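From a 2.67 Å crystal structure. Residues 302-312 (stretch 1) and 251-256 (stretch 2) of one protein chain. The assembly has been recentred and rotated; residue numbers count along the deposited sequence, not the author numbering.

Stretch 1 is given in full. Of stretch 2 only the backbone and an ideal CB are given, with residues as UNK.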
ATOM      1  N   PHE A 302      -9.134 -19.785  10.453  1.00 42.54           N
ATOM      2  CA  PHE A 302      -8.916 -20.850  11.424  1.00 43.48           C
ATOM      3  C   PHE A 302     -10.159 -21.126  12.259  1.00 45.81           C
ATOM      4  O   PHE A 302     -10.380 -22.270  12.672  1.00 46.45           O
ATOM      5  CB  PHE A 302      -7.723 -20.499  12.318  1.00 45.96           C
ATOM      6  CG  PHE A 302      -8.070 -19.614  13.477  1.00 49.37           C
ATOM      7  CD1 PHE A 302      -8.231 -18.253  13.305  1.00 50.36           C
ATOM      8  CD2 PHE A 302      -8.230 -20.150  14.742  1.00 54.20           C
ATOM      9  CE1 PHE A 302      -8.556 -17.442  14.375  1.00 50.99           C
ATOM     10  CE2 PHE A 302      -8.553 -19.349  15.811  1.00 56.37           C
ATOM     11  CZ  PHE A 302      -8.716 -17.994  15.632  1.00 53.68           C
ATOM     12  N   TRP A 303     -10.987 -20.109  12.515  1.00 46.54           N
ATOM     13  CA  TRP A 303     -12.160 -20.338  13.349  1.00 45.30           C
ATOM     14  C   TRP A 303     -13.279 -21.051  12.606  1.00 46.95           C
ATOM     15  O   TRP A 303     -14.283 -21.403  13.233  1.00 50.43           O
ATOM     16  CB  TRP A 303     -12.669 -19.019  13.934  1.00 44.63           C
ATOM     17  CG  TRP A 303     -12.863 -17.925  12.935  1.00 44.45           C
ATOM     18  CD1 TRP A 303     -11.934 -17.015  12.528  1.00 43.90           C
ATOM     19  CD2 TRP A 303     -14.070 -17.609  12.228  1.00 44.04           C
ATOM     20  NE1 TRP A 303     -12.480 -16.159  11.605  1.00 45.04           N
ATOM     21  CE2 TRP A 303     -13.792 -16.500  11.406  1.00 43.52           C
ATOM     22  CE3 TRP A 303     -15.358 -18.157  12.209  1.00 44.16           C
ATOM     23  CZ2 TRP A 303     -14.750 -15.930  10.570  1.00 45.65           C
ATOM     24  CZ3 TRP A 303     -16.309 -17.588  11.381  1.00 45.62           C
ATOM     25  CH2 TRP A 303     -16.000 -16.488  10.572  1.00 46.59           C
ATOM     26  N   LEU A 304     -13.135 -21.261  11.300  1.00 44.28           N
ATOM     27  CA  LEU A 304     -14.032 -22.122  10.542  1.00 45.27           C
ATOM     28  C   LEU A 304     -13.495 -23.537  10.391  1.00 45.92           C
ATOM     29  O   LEU A 304     -14.225 -24.415   9.919  1.00 48.30           O
ATOM     30  CB  LEU A 304     -14.292 -21.533   9.153  1.00 47.48           C
ATOM     31  CG  LEU A 304     -15.259 -20.354   9.061  1.00 49.05           C
ATOM     32  CD1 LEU A 304     -15.433 -19.946   7.613  1.00 52.12           C
ATOM     33  CD2 LEU A 304     -16.598 -20.720   9.679  1.00 48.93           C
ATOM     34  N   GLU A 305     -12.238 -23.772  10.772  1.00 45.56           N
ATOM     35  CA  GLU A 305     -11.612 -25.086  10.704  1.00 46.07           C
ATOM     36  C   GLU A 305     -11.525 -25.767  12.065  1.00 46.43           C
ATOM     37  O   GLU A 305     -11.882 -26.942  12.189  1.00 52.31           O
ATOM     38  CB  GLU A 305     -10.214 -24.972  10.087  1.00 49.23           C
ATOM     39  CG  GLU A 305      -9.462 -26.292  10.012  1.00 53.12           C
ATOM     40  CD  GLU A 305      -8.371 -26.271   8.963  1.00 55.72           C
ATOM     41  OE1 GLU A 305      -8.022 -25.168   8.495  1.00 60.46           O
ATOM     42  OE2 GLU A 305      -7.869 -27.355   8.597  1.00 53.43           O
ATOM     43  N   LEU A 306     -11.045 -25.063  13.092  1.00 50.82           N
ATOM     44  CA  LEU A 306     -10.966 -25.659  14.421  1.00 48.85           C
ATOM     45  C   LEU A 306     -12.315 -25.696  15.123  1.00 50.72           C
ATOM     46  O   LEU A 306     -12.459 -26.391  16.135  1.00 52.25           O
ATOM     47  CB  LEU A 306      -9.960 -24.899  15.286  1.00 49.72           C
ATOM     48  CG  LEU A 306      -8.522 -24.886  14.769  1.00 51.61           C
ATOM     49  CD1 LEU A 306      -7.593 -24.274  15.804  1.00 52.71           C
ATOM     50  CD2 LEU A 306      -8.079 -26.295  14.400  1.00 50.23           C
ATOM     51  N   TYR A 307     -13.294 -24.967  14.613  1.00 50.92           N
ATOM     52  CA  TYR A 307     -14.645 -24.915  15.140  1.00 49.85           C
ATOM     53  C   TYR A 307     -15.593 -25.201  13.992  1.00 48.03           C
ATOM     54  O   TYR A 307     -15.182 -25.182  12.826  1.00 44.81           O
ATOM     55  CB  TYR A 307     -14.925 -23.538  15.766  1.00 53.69           C
ATOM     56  CG  TYR A 307     -13.949 -23.174  16.858  1.00 57.03           C
ATOM     57  CD1 TYR A 307     -14.146 -23.603  18.164  1.00 60.76           C
ATOM     58  CD2 TYR A 307     -12.825 -22.410  16.581  1.00 62.95           C
ATOM     59  CE1 TYR A 307     -13.253 -23.273  19.166  1.00 63.86           C
ATOM     60  CE2 TYR A 307     -11.926 -22.076  17.575  1.00 64.54           C
ATOM     61  CZ  TYR A 307     -12.144 -22.510  18.865  1.00 68.39           C
ATOM     62  OH  TYR A 307     -11.248 -22.179  19.856  1.00 70.78           O
ATOM     63  N   PRO A 308     -16.873 -25.506  14.281  1.00 45.60           N
ATOM     64  CA  PRO A 308     -17.801 -25.822  13.189  1.00 45.47           C
ATOM     65  C   PRO A 308     -17.848 -24.737  12.121  1.00 47.04           C
ATOM     66  O   PRO A 308     -17.709 -23.558  12.447  1.00 45.76           O
ATOM     67  CB  PRO A 308     -19.145 -25.945  13.906  1.00 47.01           C
ATOM     68  CG  PRO A 308     -18.780 -26.401  15.277  1.00 45.26           C
ATOM     69  CD  PRO A 308     -17.504 -25.688  15.603  1.00 45.44           C
ATOM     70  N   PRO A 309     -18.057 -25.131  10.870  1.00 45.60           N
ATOM     71  CA  PRO A 309     -18.248 -26.543  10.521  1.00 43.81           C
ATOM     72  C   PRO A 309     -16.947 -27.307  10.291  1.00 46.70           C
ATOM     73  O   PRO A 309     -16.901 -28.169   9.413  1.00 49.94           O
ATOM     74  CB  PRO A 309     -19.039 -26.466   9.215  1.00 43.23           C
ATOM     75  CG  PRO A 309     -18.599 -25.184   8.596  1.00 45.19           C
ATOM     76  CD  PRO A 309     -18.338 -24.235   9.734  1.00 44.59           C
ATOM     77  N   TYR A 310     -15.914 -27.000  11.069  1.00 49.09           N
ATOM     78  CA  TYR A 310     -14.628 -27.675  10.938  1.00 52.48           C
ATOM     79  C   TYR A 310     -14.218 -27.842   9.477  1.00 51.91           C
ATOM     80  O   TYR A 310     -14.058 -28.961   8.992  1.00 49.46           O
ATOM     81  CB  TYR A 310     -14.668 -29.041  11.626  1.00 51.33           C
ATOM     82  CG  TYR A 310     -15.203 -29.005  13.038  1.00 49.08           C
ATOM     83  CD1 TYR A 310     -14.441 -28.485  14.076  1.00 48.52           C
ATOM     84  CD2 TYR A 310     -16.467 -29.493  13.336  1.00 48.67           C
ATOM     85  CE1 TYR A 310     -14.925 -28.451  15.369  1.00 48.06           C
ATOM     86  CE2 TYR A 310     -16.959 -29.463  14.626  1.00 47.78           C
ATOM     87  CZ  TYR A 310     -16.184 -28.941  15.638  1.00 48.03           C
ATOM     88  OH  TYR A 310     -16.669 -28.907  16.925  1.00 49.61           O
ATOM     89  N   PHE A 311     -14.053 -26.723   8.781  1.00 49.11           N
ATOM     90  CA  PHE A 311     -13.663 -26.751   7.378  1.00 48.16           C
ATOM     91  C   PHE A 311     -12.180 -27.076   7.228  1.00 49.00           C
ATOM     92  O   PHE A 311     -11.354 -26.605   8.015  1.00 52.46           O
ATOM     93  CB  PHE A 311     -13.972 -25.409   6.711  1.00 48.78           C
ATOM     94  CG  PHE A 311     -15.352 -25.324   6.127  1.00 45.02           C
ATOM     95  CD1 PHE A 311     -15.839 -26.333   5.314  1.00 45.13           C
ATOM     96  CD2 PHE A 311     -16.163 -24.233   6.390  1.00 43.88           C
ATOM     97  CE1 PHE A 311     -17.108 -26.257   4.774  1.00 47.75           C
ATOM     98  CE2 PHE A 311     -17.433 -24.150   5.854  1.00 45.15           C
ATOM     99  CZ  PHE A 311     -17.907 -25.163   5.045  1.00 48.81           C
ATOM    100  N   PRO A 312     -11.848 -27.913   6.170  1.00 44.21           N
ATOM    101  CA  PRO A 312     -10.412 -28.198   6.056  1.00 44.85           C
ATOM    102  C   PRO A 312      -9.753 -27.241   5.071  1.00 47.63           C
ATOM    103  O   PRO A 312      -9.378 -27.641   3.968  1.00 56.98           O
ATOM    104  CB  PRO A 312     -10.390 -29.621   5.508  1.00 43.88           C
ATOM    105  CG  PRO A 312     -11.532 -29.658   4.557  1.00 44.76           C
ATOM    106  CD  PRO A 312     -12.546 -28.644   5.019  1.00 45.78           C
ATOM    107  N   UNK A 251     -26.800 -20.986  18.533  1.00 78.41           N
ATOM    108  CA  UNK A 251     -26.535 -21.074  17.105  1.00 67.56           C
ATOM    109  C   UNK A 251     -25.035 -21.202  16.882  1.00 63.61           C
ATOM    110  O   UNK A 251     -24.227 -20.861  17.749  1.00 79.20           O
ATOM    111  CB  UNK A 251     -27.094 -19.856  16.366  1.00 67.56           C
ATOM    112  N   UNK A 252     -24.671 -21.699  15.702  1.00 63.13           N
ATOM    113  CA  UNK A 252     -23.270 -21.831  15.326  1.00 56.56           C
ATOM    114  C   UNK A 252     -23.185 -21.896  13.808  1.00 51.07           C
ATOM    115  O   UNK A 252     -24.194 -22.053  13.118  1.00 47.41           O
ATOM    116  CB  UNK A 252     -22.635 -23.067  15.967  1.00 56.56           C
ATOM    117  N   UNK A 253     -21.963 -21.770  13.294  1.00 46.78           N
ATOM    118  CA  UNK A 253     -21.763 -21.720  11.852  1.00 43.81           C
ATOM    119  C   UNK A 253     -22.022 -23.085  11.226  1.00 41.45           C
ATOM    120  O   UNK A 253     -21.619 -24.120  11.761  1.00 40.84           O
ATOM    121  CB  UNK A 253     -20.346 -21.245  11.523  1.00 43.81           C
ATOM    122  N   UNK A 254     -22.706 -23.107  10.087  1.00 43.27           N
ATOM    123  CA  UNK A 254     -23.002 -24.375   9.425  1.00 46.89           C
ATOM    124  C   UNK A 254     -22.814 -24.279   7.917  1.00 47.94           C
ATOM    125  O   UNK A 254     -22.968 -23.204   7.337  1.00 52.61           O
ATOM    126  CB  UNK A 254     -24.432 -24.817   9.744  1.00 46.89           C
ATOM    127  N   UNK A 255     -22.481 -25.399   7.279  1.00 47.04           N
ATOM    128  CA  UNK A 255     -22.285 -25.379   5.826  1.00 47.74           C
ATOM    129  C   UNK A 255     -23.484 -24.752   5.133  1.00 45.55           C
ATOM    130  O   UNK A 255     -24.611 -24.796   5.631  1.00 50.83           O
ATOM    131  CB  UNK A 255     -22.049 -26.794   5.293  1.00 47.74           C
ATOM    132  N   UNK A 256     -23.231 -24.165   3.967  1.00 43.24           N
ATOM    133  CA  UNK A 256     -24.271 -23.482   3.212  1.00 43.49           C
ATOM    134  C   UNK A 256     -23.937 -23.591   1.732  1.00 45.63           C
ATOM    135  O   UNK A 256     -22.767 -23.513   1.350  1.00 49.82           O
ATOM    136  CB  UNK A 256     -24.403 -22.020   3.642  1.00 43.49           C
TER

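Stretch 1 offers this contact an almost wholly apolar surface: the indole of Trp303, the end of Leu304, two consecutive prolines joined by a cis peptide bond before Pro309, and the ring of Phe311. A proline nitrogen carries no hydrogen, so Pro308 offers its carbonyl oxygen, but neither proline has a backbone donor.

Position 251 has an extended backbone, and nothing of stretch 1 lies within 5.5 Å of its ideal CB, so almost any side chain would do. The residue is Gln251, which does not touch stretch 1.

At position 252 the backbone is again extended, and CA-to-CB points toward stretch 1. The ideal CB stands 5.0 Å from Pro308 CB, with open space beside the ring, so a medium or long chain could lie along the proline, whether aliphatic or polar with a flexible stem. Gln252 takes this place with chi1 p and chi2 t, and its NE2 comes 3.6 Å from Pro308 CG. This is packing against a ring carbon, with no hydrogen bond across the contact.

Position 253 is the most constrained. Its CB points toward stretch 1, and the ideal atom lies 3.6 Å from Pro308 O, 4.0 Å from Pro309 CD and 4.2 Å from Leu304 CD2. The base of the side chain is thus already engaged, while the Trp303 indole stands farther out. A large apolar group suits, aromatic or long aliphatic; a small one would touch the prolines but fall short of the indole. Trp253, with chi1 m, spans both. Its CB packs against Leu304 and Pro309, and its CE2 meets Trp303 CZ3 at 3.6 Å. Trp303 CZ3 lies over one face of the Trp253 ring; the pair as a whole is oblique, with planes at 58°. Trp253 has the largest area covered by the other stretch, 89 Å².

Position 254 lies in a strand, and its CB points away from stretch 1, leaving the choice open. Gln254 sits there, and its backbone C passes 4.4 Å from Pro309 CG.

CA-to-CB at position 255 points sideways, the ideal CB 4.5 Å from Phe311 CZ and 5.0 Å from Pro309 CB. Phi of -52° admits proline, although valine, leucine or another compact apolar residue could also serve. Pro255 closes the gap through its ring: CD lies 3.6 Å from Pro309 CB, proline against proline, while CA lies 4.5 Å from Phe311 CZ.

At position 256 CA-to-CB points sideways with nothing of stretch 1 nearby, so many residues would fit. The ring of Tyr256 runs on clear of stretch 1.

Stretch 2 251-256: QQWQPY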
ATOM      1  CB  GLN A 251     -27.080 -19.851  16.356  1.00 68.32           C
ATOM      2  CG  GLN A 251     -27.649 -20.168  14.985  1.00 68.49           C
ATOM      3  CD  GLN A 251     -29.146 -20.396  15.020  1.00 64.60           C
ATOM      4  OE1 GLN A 251     -29.857 -19.793  15.824  1.00 70.31           O
ATOM      5  NE2 GLN A 251     -29.636 -21.271  14.149  1.00 62.21           N
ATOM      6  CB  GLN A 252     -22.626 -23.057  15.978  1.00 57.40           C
ATOM      7  CG  GLN A 252     -23.207 -24.382  15.524  1.00 57.97           C
ATOM      8  CD  GLN A 252     -22.677 -25.553  16.329  1.00 57.36           C
ATOM      9  OE1 GLN A 252     -22.544 -25.471  17.551  1.00 54.71           O
ATOM     10  NE2 GLN A 252     -22.365 -26.649  15.647  1.00 56.93           N
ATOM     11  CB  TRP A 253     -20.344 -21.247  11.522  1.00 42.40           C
ATOM     12  CG  TRP A 253     -20.091 -19.811  11.875  1.00 40.57           C
ATOM     13  CD1 TRP A 253     -19.674 -19.325  13.079  1.00 39.38           C
ATOM     14  CD2 TRP A 253     -20.239 -18.672  11.015  1.00 40.38           C
ATOM     15  NE1 TRP A 253     -19.554 -17.958  13.024  1.00 39.02           N
ATOM     16  CE2 TRP A 253     -19.898 -17.532  11.768  1.00 38.67           C
ATOM     17  CE3 TRP A 253     -20.632 -18.504   9.684  1.00 40.28           C
ATOM     18  CZ2 TRP A 253     -19.933 -16.247  11.234  1.00 38.99           C
ATOM     19  CZ3 TRP A 253     -20.666 -17.229   9.156  1.00 41.83           C
ATOM     20  CH2 TRP A 253     -20.317 -16.116   9.929  1.00 38.64           C
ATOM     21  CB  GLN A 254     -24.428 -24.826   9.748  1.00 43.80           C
ATOM     22  CG  GLN A 254     -25.488 -23.769   9.483  1.00 43.71           C
ATOM     23  CD  GLN A 254     -26.650 -24.301   8.668  1.00 43.02           C
ATOM     24  OE1 GLN A 254     -27.547 -24.957   9.196  1.00 40.87           O
ATOM     25  NE2 GLN A 254     -26.640 -24.018   7.370  1.00 44.16           N
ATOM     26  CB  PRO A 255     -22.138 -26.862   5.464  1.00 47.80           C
ATOM     27  CG  PRO A 255     -21.717 -27.526   6.728  1.00 47.26           C
ATOM     28  CD  PRO A 255     -22.398 -26.763   7.828  1.00 48.54           C
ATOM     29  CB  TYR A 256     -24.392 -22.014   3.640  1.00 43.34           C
ATOM     30  CG  TYR A 256     -25.564 -21.257   3.047  1.00 42.51           C
ATOM     31  CD1 TYR A 256     -25.478 -20.678   1.786  1.00 42.93           C
ATOM     32  CD2 TYR A 256     -26.749 -21.104   3.756  1.00 42.72           C
ATOM     33  CE1 TYR A 256     -26.542 -19.982   1.244  1.00 44.19           C
ATOM     34  CE2 TYR A 256     -27.817 -20.409   3.222  1.00 42.24           C
ATOM     35  CZ  TYR A 256     -27.707 -19.851   1.966  1.00 42.16           C
ATOM     36  OH  TYR A 256     -28.766 -19.158   1.430  1.00 43.03           O
TER
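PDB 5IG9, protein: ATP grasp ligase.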